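Local structure of Alpha/beta hydrolase fold-3 domain protein (Sulfolobus islandicus, 5LK6) at residues E26-F31 with F82-V87; A38-V43 with S89-C94; I49-S54 with N130-N135; C101-V106 with S295-T300. The protein probably hydrolyses carboxylic ester bonds as a thermostable lipase/carboxylesterase of the alpha/beta-hydrolase fold. All coordinates share one frame; numbering follows the deposited sequence.

Interaction 1. Residues E26-F31 with F82-V87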
# COMPACT_ATOMS: atom_id res chain seq x y z
N GLU A 26 5.22 -28.58 -18.95
CA GLU A 26 6.49 -27.92 -18.82
C GLU A 26 6.30 -26.57 -18.12
O GLU A 26 7.08 -26.26 -17.23
CB GLU A 26 7.24 -27.80 -20.17
CG GLU A 26 8.00 -29.08 -20.60
CD GLU A 26 8.12 -29.37 -22.14
OE1 GLU A 26 7.82 -28.48 -23.02
OE2 GLU A 26 8.54 -30.54 -22.46
N VAL A 27 5.26 -25.79 -18.44
CA VAL A 27 5.08 -24.47 -17.79
C VAL A 27 4.54 -24.57 -16.36
O VAL A 27 4.88 -23.78 -15.49
CB VAL A 27 4.28 -23.43 -18.60
CG1 VAL A 27 4.98 -23.11 -19.91
CG2 VAL A 27 2.86 -23.86 -18.81
N ARG A 28 3.70 -25.55 -16.11
CA ARG A 28 3.31 -25.84 -14.75
C ARG A 28 4.53 -26.14 -13.89
O ARG A 28 4.61 -25.61 -12.79
CB ARG A 28 2.33 -26.99 -14.70
CG ARG A 28 0.97 -26.54 -15.16
CD ARG A 28 -0.00 -27.70 -15.34
NE ARG A 28 -1.31 -27.16 -15.70
CZ ARG A 28 -2.33 -27.86 -16.11
NH1 ARG A 28 -2.26 -29.17 -16.25
NH2 ARG A 28 -3.45 -27.21 -16.41
N LYS A 29 5.47 -26.95 -14.41
CA LYS A 29 6.63 -27.35 -13.64
C LYS A 29 7.47 -26.09 -13.40
O LYS A 29 7.81 -25.78 -12.23
CB LYS A 29 7.38 -28.59 -14.24
CG LYS A 29 8.84 -28.89 -13.76
CD LYS A 29 9.18 -30.36 -13.31
CE LYS A 29 9.16 -31.45 -14.40
NZ LYS A 29 10.51 -31.72 -14.99
N ILE A 30 7.74 -25.33 -14.45
CA ILE A 30 8.58 -24.13 -14.29
C ILE A 30 7.98 -23.13 -13.27
O ILE A 30 8.73 -22.59 -12.44
CB ILE A 30 8.90 -23.46 -15.64
CG1 ILE A 30 9.81 -24.37 -16.44
CG2 ILE A 30 9.55 -22.08 -15.43
CD1 ILE A 30 9.98 -23.94 -17.88
N PHE A 31 6.65 -22.91 -13.29
CA PHE A 31 6.07 -21.98 -12.34
C PHE A 31 6.12 -22.54 -10.90
O PHE A 31 6.42 -21.78 -9.98
CB PHE A 31 4.67 -21.54 -12.73
CG PHE A 31 4.00 -20.71 -11.69
CD1 PHE A 31 4.26 -19.34 -11.62
CD2 PHE A 31 3.20 -21.30 -10.74
CE1 PHE A 31 3.71 -18.57 -10.62
CE2 PHE A 31 2.65 -20.56 -9.72
CZ PHE A 31 2.90 -19.18 -9.68
N PHE A 82 -5.59 -19.28 -15.40
CA PHE A 82 -6.58 -20.37 -15.41
C PHE A 82 -6.00 -21.70 -15.90
O PHE A 82 -6.77 -22.62 -16.21
CB PHE A 82 -7.81 -20.01 -16.31
CG PHE A 82 -8.45 -18.68 -16.00
CD1 PHE A 82 -9.36 -18.56 -14.93
CD2 PHE A 82 -8.16 -17.55 -16.78
CE1 PHE A 82 -9.98 -17.34 -14.64
CE2 PHE A 82 -8.77 -16.34 -16.51
CZ PHE A 82 -9.67 -16.23 -15.43
N VAL A 83 -4.69 -21.78 -16.02
CA VAL A 83 -4.02 -22.90 -16.58
C VAL A 83 -2.88 -23.42 -15.66
O VAL A 83 -2.67 -24.62 -15.59
CB VAL A 83 -3.44 -22.56 -17.96
CG1 VAL A 83 -2.60 -23.70 -18.49
CG2 VAL A 83 -4.55 -22.26 -18.95
N ILE A 84 -2.11 -22.55 -15.02
CA ILE A 84 -0.98 -22.97 -14.16
C ILE A 84 -1.30 -22.55 -12.73
O ILE A 84 -2.41 -22.07 -12.43
CB ILE A 84 0.38 -22.46 -14.66
CG1 ILE A 84 0.57 -20.97 -14.41
CG2 ILE A 84 0.51 -22.80 -16.13
CD1 ILE A 84 1.85 -20.42 -15.03
N GLY A 85 -0.35 -22.82 -11.85
CA GLY A 85 -0.57 -22.63 -10.45
C GLY A 85 -1.44 -23.72 -9.87
O GLY A 85 -2.07 -24.51 -10.59
N ASP A 86 -1.47 -23.73 -8.54
CA ASP A 86 -2.19 -24.74 -7.73
C ASP A 86 -1.87 -24.51 -6.26
O ASP A 86 -1.02 -23.71 -5.92
CB ASP A 86 -1.89 -26.21 -8.13
CG ASP A 86 -0.42 -26.58 -8.14
OD1 ASP A 86 0.45 -25.89 -7.54
OD2 ASP A 86 -0.15 -27.63 -8.76
N VAL A 87 -2.61 -25.19 -5.39
CA VAL A 87 -2.41 -25.11 -3.95
C VAL A 87 -0.95 -25.31 -3.54
O VAL A 87 -0.46 -24.56 -2.73
CB VAL A 87 -3.36 -26.07 -3.26
CG1 VAL A 87 -2.97 -26.34 -1.82
CG2 VAL A 87 -4.75 -25.46 -3.28
O HOH W 1 2.09 -24.46 -11.85

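Interaction 2. Residues A38-V43 with S89-C94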
# COMPACT_ATOMS: atom_id res chain seq x y z
N ALA A 38 10.37 -19.72 -2.53
CA ALA A 38 10.04 -18.98 -1.31
C ALA A 38 10.03 -19.91 -0.08
O ALA A 38 9.56 -21.01 -0.15
CB ALA A 38 8.70 -18.23 -1.46
N PRO A 39 10.57 -19.45 1.05
CA PRO A 39 10.33 -20.19 2.29
C PRO A 39 8.85 -20.21 2.72
O PRO A 39 8.03 -19.37 2.33
CB PRO A 39 11.14 -19.39 3.30
CG PRO A 39 10.99 -17.96 2.81
CD PRO A 39 11.27 -18.18 1.34
N LYS A 40 8.54 -21.18 3.57
CA LYS A 40 7.21 -21.37 4.14
C LYS A 40 7.20 -20.96 5.61
O LYS A 40 7.68 -21.71 6.43
CB LYS A 40 6.87 -22.86 4.04
CG LYS A 40 6.79 -23.34 2.61
CD LYS A 40 6.40 -24.79 2.51
CE LYS A 40 6.39 -25.20 1.06
NZ LYS A 40 5.49 -26.38 0.91
N VAL A 41 6.67 -19.80 5.98
CA VAL A 41 6.58 -19.49 7.42
C VAL A 41 5.75 -20.57 8.15
O VAL A 41 4.83 -21.09 7.55
CB VAL A 41 6.08 -18.06 7.72
CG1 VAL A 41 7.02 -17.07 7.07
CG2 VAL A 41 4.65 -17.83 7.22
N GLU A 42 6.14 -20.92 9.38
CA GLU A 42 5.34 -21.82 10.24
C GLU A 42 4.06 -21.06 10.57
O GLU A 42 4.11 -19.88 10.77
CB GLU A 42 6.05 -22.19 11.53
CG GLU A 42 6.57 -23.63 11.70
CD GLU A 42 7.12 -23.87 13.15
OE1 GLU A 42 6.35 -23.65 14.14
OE2 GLU A 42 8.33 -24.23 13.30
N VAL A 43 2.93 -21.75 10.57
CA VAL A 43 1.61 -21.19 10.94
C VAL A 43 0.99 -22.18 11.93
O VAL A 43 1.73 -22.95 12.53
CB VAL A 43 0.70 -20.94 9.69
CG1 VAL A 43 1.13 -19.67 8.95
CG2 VAL A 43 0.69 -22.16 8.75
N SER A 89 1.98 -24.98 -5.28
CA SER A 89 2.79 -23.84 -5.72
C SER A 89 2.48 -22.54 -4.96
O SER A 89 3.37 -21.73 -4.79
CB SER A 89 2.65 -23.58 -7.23
OG SER A 89 1.32 -23.22 -7.64
N TYR A 90 1.24 -22.36 -4.51
CA TYR A 90 0.83 -21.14 -3.80
C TYR A 90 1.00 -21.18 -2.28
O TYR A 90 0.63 -20.23 -1.55
CB TYR A 90 -0.61 -20.75 -4.20
CG TYR A 90 -0.57 -19.79 -5.39
CD1 TYR A 90 -0.10 -20.20 -6.64
CD2 TYR A 90 -0.91 -18.48 -5.25
CE1 TYR A 90 -0.03 -19.33 -7.70
CE2 TYR A 90 -0.84 -17.61 -6.31
CZ TYR A 90 -0.40 -18.05 -7.53
OH TYR A 90 -0.35 -17.15 -8.55
N ASP A 91 1.61 -22.27 -1.80
CA ASP A 91 1.63 -22.56 -0.42
C ASP A 91 2.51 -21.52 0.36
O ASP A 91 2.09 -21.03 1.41
CB ASP A 91 2.06 -24.04 -0.23
CG ASP A 91 2.05 -24.50 1.26
OD1 ASP A 91 0.98 -24.95 1.77
OD2 ASP A 91 3.16 -24.37 1.87
N PRO A 92 3.69 -21.16 -0.17
CA PRO A 92 4.42 -20.08 0.47
C PRO A 92 3.66 -18.74 0.60
O PRO A 92 3.68 -18.10 1.66
CB PRO A 92 5.66 -19.91 -0.40
CG PRO A 92 5.90 -21.27 -0.95
CD PRO A 92 4.50 -21.79 -1.23
N LEU A 93 2.99 -18.33 -0.45
CA LEU A 93 2.24 -17.09 -0.38
C LEU A 93 1.07 -17.19 0.61
O LEU A 93 0.80 -16.25 1.34
CB LEU A 93 1.75 -16.71 -1.77
CG LEU A 93 0.86 -15.48 -1.90
CD1 LEU A 93 1.54 -14.23 -1.41
CD2 LEU A 93 0.47 -15.34 -3.37
N CYS A 94 0.37 -18.32 0.59
CA CYS A 94 -0.85 -18.44 1.36
C CYS A 94 -0.48 -18.49 2.81
O CYS A 94 -1.16 -17.93 3.63
CB CYS A 94 -1.66 -19.66 0.99
SG CYS A 94 -2.62 -19.43 -0.51
O HOH W 2 5.70 -18.48 3.36

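Interaction 3. Residues I49-S54 with N130-N135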
# COMPACT_ATOMS: atom_id res chain seq x y z
N ILE A 49 -8.63 -30.53 2.58
CA ILE A 49 -10.00 -30.97 2.63
C ILE A 49 -10.59 -31.19 1.21
O ILE A 49 -9.86 -31.04 0.20
CB ILE A 49 -10.85 -30.04 3.50
CG1 ILE A 49 -11.10 -28.68 2.86
CG2 ILE A 49 -10.19 -29.86 4.83
CD1 ILE A 49 -12.18 -27.88 3.55
N LYS A 50 -11.87 -31.60 1.20
CA LYS A 50 -12.63 -31.96 0.00
C LYS A 50 -13.96 -31.27 0.11
O LYS A 50 -14.72 -31.60 0.99
CB LYS A 50 -12.96 -33.46 -0.04
CG LYS A 50 -11.78 -34.41 -0.07
CD LYS A 50 -11.03 -34.36 -1.37
CE LYS A 50 -10.32 -35.68 -1.59
NZ LYS A 50 -9.03 -35.53 -2.31
N ILE A 51 -14.24 -30.34 -0.79
CA ILE A 51 -15.44 -29.54 -0.70
C ILE A 51 -16.40 -30.13 -1.72
O ILE A 51 -16.02 -30.32 -2.86
CB ILE A 51 -15.14 -28.06 -1.01
CG1 ILE A 51 -14.16 -27.52 0.04
CG2 ILE A 51 -16.44 -27.25 -1.03
CD1 ILE A 51 -13.96 -26.02 -0.06
N PRO A 52 -17.65 -30.44 -1.31
CA PRO A 52 -18.61 -31.05 -2.22
C PRO A 52 -19.23 -30.04 -3.21
O PRO A 52 -20.30 -29.47 -2.97
CB PRO A 52 -19.64 -31.68 -1.25
CG PRO A 52 -19.65 -30.78 -0.09
CD PRO A 52 -18.22 -30.28 0.04
N GLY A 53 -18.56 -29.86 -4.35
CA GLY A 53 -19.01 -28.93 -5.37
C GLY A 53 -20.18 -29.41 -6.22
O GLY A 53 -20.37 -30.59 -6.37
N SER A 54 -20.90 -28.48 -6.82
CA SER A 54 -21.98 -28.78 -7.75
C SER A 54 -21.50 -29.66 -8.95
O SER A 54 -22.26 -30.50 -9.41
CB SER A 54 -22.74 -27.50 -8.20
OG SER A 54 -22.18 -26.82 -9.34
N ASN A 130 -19.31 -20.59 -1.25
CA ASN A 130 -20.64 -20.81 -0.73
C ASN A 130 -20.62 -21.86 0.36
O ASN A 130 -21.23 -21.70 1.43
CB ASN A 130 -21.53 -21.22 -1.87
CG ASN A 130 -22.99 -21.21 -1.51
OD1 ASN A 130 -23.66 -20.17 -1.41
ND2 ASN A 130 -23.50 -22.38 -1.37
N TRP A 131 -19.86 -22.90 0.14
CA TRP A 131 -19.79 -23.95 1.10
C TRP A 131 -19.05 -23.54 2.37
O TRP A 131 -19.51 -23.85 3.47
CB TRP A 131 -19.10 -25.16 0.51
CG TRP A 131 -19.04 -26.33 1.39
CD1 TRP A 131 -20.00 -27.34 1.51
CD2 TRP A 131 -17.97 -26.68 2.29
NE1 TRP A 131 -19.56 -28.28 2.41
CE2 TRP A 131 -18.33 -27.92 2.90
CE3 TRP A 131 -16.73 -26.10 2.60
CZ2 TRP A 131 -17.50 -28.59 3.82
CZ3 TRP A 131 -15.89 -26.75 3.54
CH2 TRP A 131 -16.30 -27.99 4.14
N VAL A 132 -17.90 -22.87 2.21
CA VAL A 132 -17.13 -22.40 3.37
C VAL A 132 -18.00 -21.44 4.23
O VAL A 132 -18.02 -21.52 5.45
CB VAL A 132 -15.80 -21.75 2.94
CG1 VAL A 132 -15.16 -20.95 4.09
CG2 VAL A 132 -14.84 -22.81 2.42
N TYR A 133 -18.73 -20.56 3.57
CA TYR A 133 -19.62 -19.64 4.23
C TYR A 133 -20.75 -20.30 5.03
O TYR A 133 -21.20 -19.73 6.01
CB TYR A 133 -20.22 -18.76 3.15
CG TYR A 133 -21.19 -17.70 3.59
CD1 TYR A 133 -20.76 -16.46 3.95
CD2 TYR A 133 -22.57 -17.94 3.59
CE1 TYR A 133 -21.65 -15.48 4.32
CE2 TYR A 133 -23.47 -16.97 3.96
CZ TYR A 133 -23.00 -15.75 4.32
OH TYR A 133 -23.84 -14.74 4.66
N ASN A 134 -21.21 -21.49 4.60
CA ASN A 134 -22.29 -22.25 5.27
C ASN A 134 -21.75 -23.26 6.25
O ASN A 134 -22.49 -24.07 6.69
CB ASN A 134 -23.12 -23.02 4.24
CG ASN A 134 -23.96 -22.10 3.39
OD1 ASN A 134 -24.47 -21.08 3.85
ND2 ASN A 134 -24.11 -22.46 2.16
N ASN A 135 -20.46 -23.23 6.54
CA ASN A 135 -19.85 -24.18 7.40
C ASN A 135 -18.74 -23.49 8.19
O ASN A 135 -17.66 -24.08 8.42
CB ASN A 135 -19.30 -25.33 6.57
CG ASN A 135 -20.40 -26.22 6.01
OD1 ASN A 135 -20.94 -27.04 6.75
ND2 ASN A 135 -20.72 -26.09 4.69

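Interaction 4. Residues C101-V106 with S295-T300. With SO4 (sulfate ion), chain F; SO4 (sulfate ion), chain H.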
# COMPACT_ATOMS: atom_id res chain seq x y z
N CYS A 101 -2.50 -12.00 8.24
CA CYS A 101 -3.89 -11.64 8.48
C CYS A 101 -4.44 -12.18 9.83
O CYS A 101 -5.55 -11.79 10.26
CB CYS A 101 -4.79 -12.12 7.31
SG CYS A 101 -5.06 -13.92 7.23
N ASN A 102 -3.70 -13.09 10.47
CA ASN A 102 -4.18 -13.84 11.65
C ASN A 102 -5.62 -14.37 11.41
O ASN A 102 -6.53 -14.28 12.24
CB ASN A 102 -4.05 -12.99 12.94
CG ASN A 102 -2.59 -12.87 13.44
OD1 ASN A 102 -1.70 -13.73 13.24
ND2 ASN A 102 -2.35 -11.78 14.10
N CYS A 103 -5.80 -14.94 10.22
CA CYS A 103 -7.08 -15.41 9.79
C CYS A 103 -6.92 -16.79 9.15
O CYS A 103 -5.78 -17.26 8.90
CB CYS A 103 -7.76 -14.36 8.88
SG CYS A 103 -7.15 -14.29 7.19
N VAL A 104 -8.05 -17.45 8.93
CA VAL A 104 -8.02 -18.75 8.30
C VAL A 104 -7.96 -18.50 6.81
O VAL A 104 -8.79 -17.76 6.27
CB VAL A 104 -9.27 -19.57 8.62
CG1 VAL A 104 -9.26 -20.89 7.82
CG2 VAL A 104 -9.35 -19.82 10.09
N VAL A 105 -6.98 -19.10 6.16
CA VAL A 105 -6.93 -19.07 4.69
C VAL A 105 -7.34 -20.44 4.12
O VAL A 105 -6.80 -21.48 4.53
CB VAL A 105 -5.53 -18.65 4.17
CG1 VAL A 105 -5.48 -18.71 2.64
CG2 VAL A 105 -5.23 -17.22 4.64
N VAL A 106 -8.31 -20.43 3.21
CA VAL A 106 -8.72 -21.58 2.43
C VAL A 106 -8.32 -21.36 0.94
O VAL A 106 -9.02 -20.68 0.18
CB VAL A 106 -10.25 -21.76 2.58
CG1 VAL A 106 -10.77 -23.00 1.85
CG2 VAL A 106 -10.60 -21.84 4.02
N SER A 295 -2.91 -6.53 7.17
CA SER A 295 -3.32 -5.55 8.14
C SER A 295 -4.70 -4.97 7.73
O SER A 295 -5.49 -4.60 8.59
CB SER A 295 -2.18 -4.51 8.40
OG SER A 295 -1.88 -3.73 7.25
N VAL A 296 -5.02 -4.92 6.45
CA VAL A 296 -6.37 -4.56 6.07
C VAL A 296 -7.35 -5.64 6.55
O VAL A 296 -8.38 -5.32 7.12
CB VAL A 296 -6.46 -4.29 4.56
CG1 VAL A 296 -7.87 -4.29 4.03
CG2 VAL A 296 -5.85 -2.96 4.26
N LEU A 297 -7.04 -6.92 6.36
CA LEU A 297 -7.94 -7.99 6.82
C LEU A 297 -8.07 -7.99 8.37
O LEU A 297 -9.17 -8.20 8.89
CB LEU A 297 -7.50 -9.38 6.30
CG LEU A 297 -7.82 -9.67 4.83
CD1 LEU A 297 -7.07 -10.88 4.33
CD2 LEU A 297 -9.30 -9.85 4.63
N ARG A 298 -6.97 -7.76 9.10
CA ARG A 298 -7.04 -7.64 10.55
C ARG A 298 -8.03 -6.56 10.99
O ARG A 298 -8.80 -6.81 11.90
CB ARG A 298 -5.69 -7.38 11.17
CG ARG A 298 -4.82 -8.62 11.26
CD ARG A 298 -3.59 -8.34 12.09
NE ARG A 298 -2.47 -9.20 11.74
CZ ARG A 298 -1.32 -9.30 12.44
NH1 ARG A 298 -1.12 -8.65 13.59
NH2 ARG A 298 -0.38 -10.14 12.00
N ARG A 299 -8.05 -5.40 10.34
CA ARG A 299 -9.01 -4.40 10.68
C ARG A 299 -10.43 -4.89 10.41
O ARG A 299 -11.28 -4.73 11.29
CB ARG A 299 -8.80 -3.05 9.99
CG ARG A 299 -7.57 -2.28 10.47
CD ARG A 299 -7.80 -0.76 10.41
NE ARG A 299 -8.73 -0.34 9.33
CZ ARG A 299 -8.44 -0.24 8.03
NH1 ARG A 299 -7.19 -0.56 7.52
NH2 ARG A 299 -9.42 0.18 7.21
N THR A 300 -10.71 -5.49 9.26
CA THR A 300 -12.10 -5.65 8.92
C THR A 300 -12.62 -6.89 9.68
O THR A 300 -13.79 -6.95 9.95
CB THR A 300 -12.45 -5.58 7.40
OG1 THR A 300 -12.83 -6.86 6.89
CG2 THR A 300 -11.31 -4.99 6.57
S SO4 F . 2.24 -9.27 14.59
O1 SO4 F . 2.83 -10.59 14.94
O2 SO4 F . 1.05 -9.08 15.54
O3 SO4 F . 3.30 -8.24 14.65
O4 SO4 F . 1.89 -9.22 13.17
S SO4 H . -2.89 -6.16 15.92
O1 SO4 H . -2.42 -5.62 17.24
O2 SO4 H . -2.52 -7.60 15.94
O3 SO4 H . -2.11 -5.51 14.88
O4 SO4 H . -4.30 -5.87 15.49

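Interaction 1. Residues E26-F31 with F82-V87
I84 lies against three residues of helix 24-36, offering CG2 to V27 and R28 and CD1 to F31. Its chi1 of 74° sets CG1 between the backbone N and the carbonyl carbon, which puts CG2 anti to the carbonyl carbon; an anti chi2 then carries CD1 on to F31. I84 CG2 meets V27 CG2 at 3.7 Å, the two side chains crossing at about a right angle, and it also meets R28 CG at 3.9 Å. I84 CD1 comes up to F31 CB at 3.8 Å. The F31 ring continues past it to G85, where F31 CE2 is 3.9 Å from G85 CA, an oblique approach to a residue with no side chain. The loop 82-87 follows directly on the HGGG sequence after strand 72-77, which in hormone-sensitive-lipase-like esterases supplies the oxyanion hole, so helix 24-36 packs on a loop leading away from the probable active site. The polar part belongs to R28. Its guanidinium grips the V83 carbonyl side-on, with R28 NE at 2.9 Å and NH2 at 2.8 Å from V83 O, which sits almost in the guanidinium plane. NE approaches nearly along the C=O axis (161°), and the two N-H groups fix the rotation of the flat group. NH2 also forms a salt bridge with E115. An alanine in place of R28 would probably leave V83 O without these two donors and E115 without its positive mate. Between the two backbones, a water accepts from G85 N and donates to R28 O, 2.9 Å from each.

Interaction 2. Residues A38-V43 with S89-C94
K40 turns CG anti to its carbonyl carbon (chi1 -64°), and D91 holds its own CG anti to the backbone N (chi1 -177°); from there the fully extended lysine chain carries its ammonium to the carboxylate. K40 NZ reaches D91 OD2 at 3.2 Å, a salt bridge whose hydrogen bond is weak, and the lysine stem runs by the same oxygen, with K40 CD 3.3 Å from D91 OD2. A larger polar cluster surrounds the pair: D91 OD1 takes the Y63 hydroxyl and R61, and OD2 is also paired with R95, so K40 is one of several partners of the carboxylate, and its own bond is a weak one. Beside it P92 provides the apolar half of the contact. P92 CB meets A38 CB at 3.6 Å, and P39 O lies 3.7 Å from that same P92 CB. One water stitches the two backbones together, donating to P39 O and to P92 O, 2.7 Å from each, and accepting from V41 N. P281 and F280 cover A38 from another loop. Y90 is the N-cap of helix 91-101, so D91 and P92 stand in its first turn, where a proline costs no backbone hydrogen bond and an acidic group would suit the helix dipole; this helix makes the beta-alpha-beta crossover from strand 72-77 to strand 104-108 in the alpha/beta-hydrolase core.

Interaction 3. Residues I49-S54 with N130-N135
I51 and W131 face each other with their CA atoms 7.3 Å apart, where strand 46-52 passes the last turn of helix 120-133, so side chains alone bridge the gap. The strand is one of the two outermost in the alpha/beta-hydrolase sheet and the first in the chain, and the helix is one of those packed on that sheet. W131 carries the contact: its CB points toward the strand, and chi1 (-177°) sets CG anti to the backbone N. P52 CD lies over one face of the indole in a CH-pi contact, 3.7 Å from the centroid of the W131 five-membered ring and 25° off its normal. I51 CG2 lies on the same side of the ring plane, 3.7 Å from W131 CG. Farther along the indole, I49 CD1 approaches W131 CZ3 obliquely at 3.9 Å, and F139 from a loop touches both I49 and W131. I51 also sends CD1 to V132 CG2, 4.2 Å away; V132 packs in addition against V73 and I75 of strand 72-77. The opposite face of the indole is met by the N135 amide, whose ND2 stands 3.3 Å above the W131 ring plane toward the rim and donates to W131 O at 2.8 Å.

Interaction 4. Residues C101-V106 with S295-T300
The turn that carries helix 91-101 into strand 104-108 is closed by the C101–C103 disulfide, and it lies against L297 and R298 of the last helix, 285-302. The two sulfurs, C101 SG and C103 SG, are 2.1 Å apart with one residue between them, and that residue, N102, takes a positive phi as the chain leaves the helix. C101 CB packs on L297 CD1 at 4.0 Å. Both L297 and C103 also touch L74 of strand 72-77, which fits the usual alpha/beta-hydrolase layout, in which the first and last core helices lie on the same side of the sheet. R298 passes the turn more closely: R298 CG lies 3.4 Å from C101 O, and the guanidinium comes alongside N102. There N102 ND2 sits over the centre of one face, 3.2 Å from R298 CZ, with the amide and guanidinium planes 27° apart. Both groups are donors, so this is face contact without a hydrogen bond. NE donates to A100 O at the end of helix 91-101. At the edge, R298 NH2 and NH1 both bind the sulfate of chain F, NH2 to O4 at 2.7 Å and NH1 to O2 at 2.9 Å, and NH1 also binds O2 of the chain H sulfate; both ions probably come from the crystallisation liquor. An alanine in place of R298 would probably leave A100 O without this donor and the N102 amide without its flat partner. Next to it, R299 forms salt bridges with D288 and E284 of the second subunit.

How the interactions relate
From the N terminus, helix 24-36, the loop 38-43 and strand 46-52 each open a contact before any closes. Interactions 1 and 2 then close in the same order, on the loop 82-87 and the start of helix 91-101, and interaction 3 closes last, on helix 120-133, so these three cross one another. Interaction 4 opens within the span of interaction 3 and ends on helix 285-302, crossing 3 but following 1 and 2 in series. Neighbours touch: F31 packs on S89 and Y90, C94 on V105, V132 on V106. Together they tie the N-terminal segment, both ends of helix 91-101, strand 46-52 at one edge of the sheet and the last helix to one core.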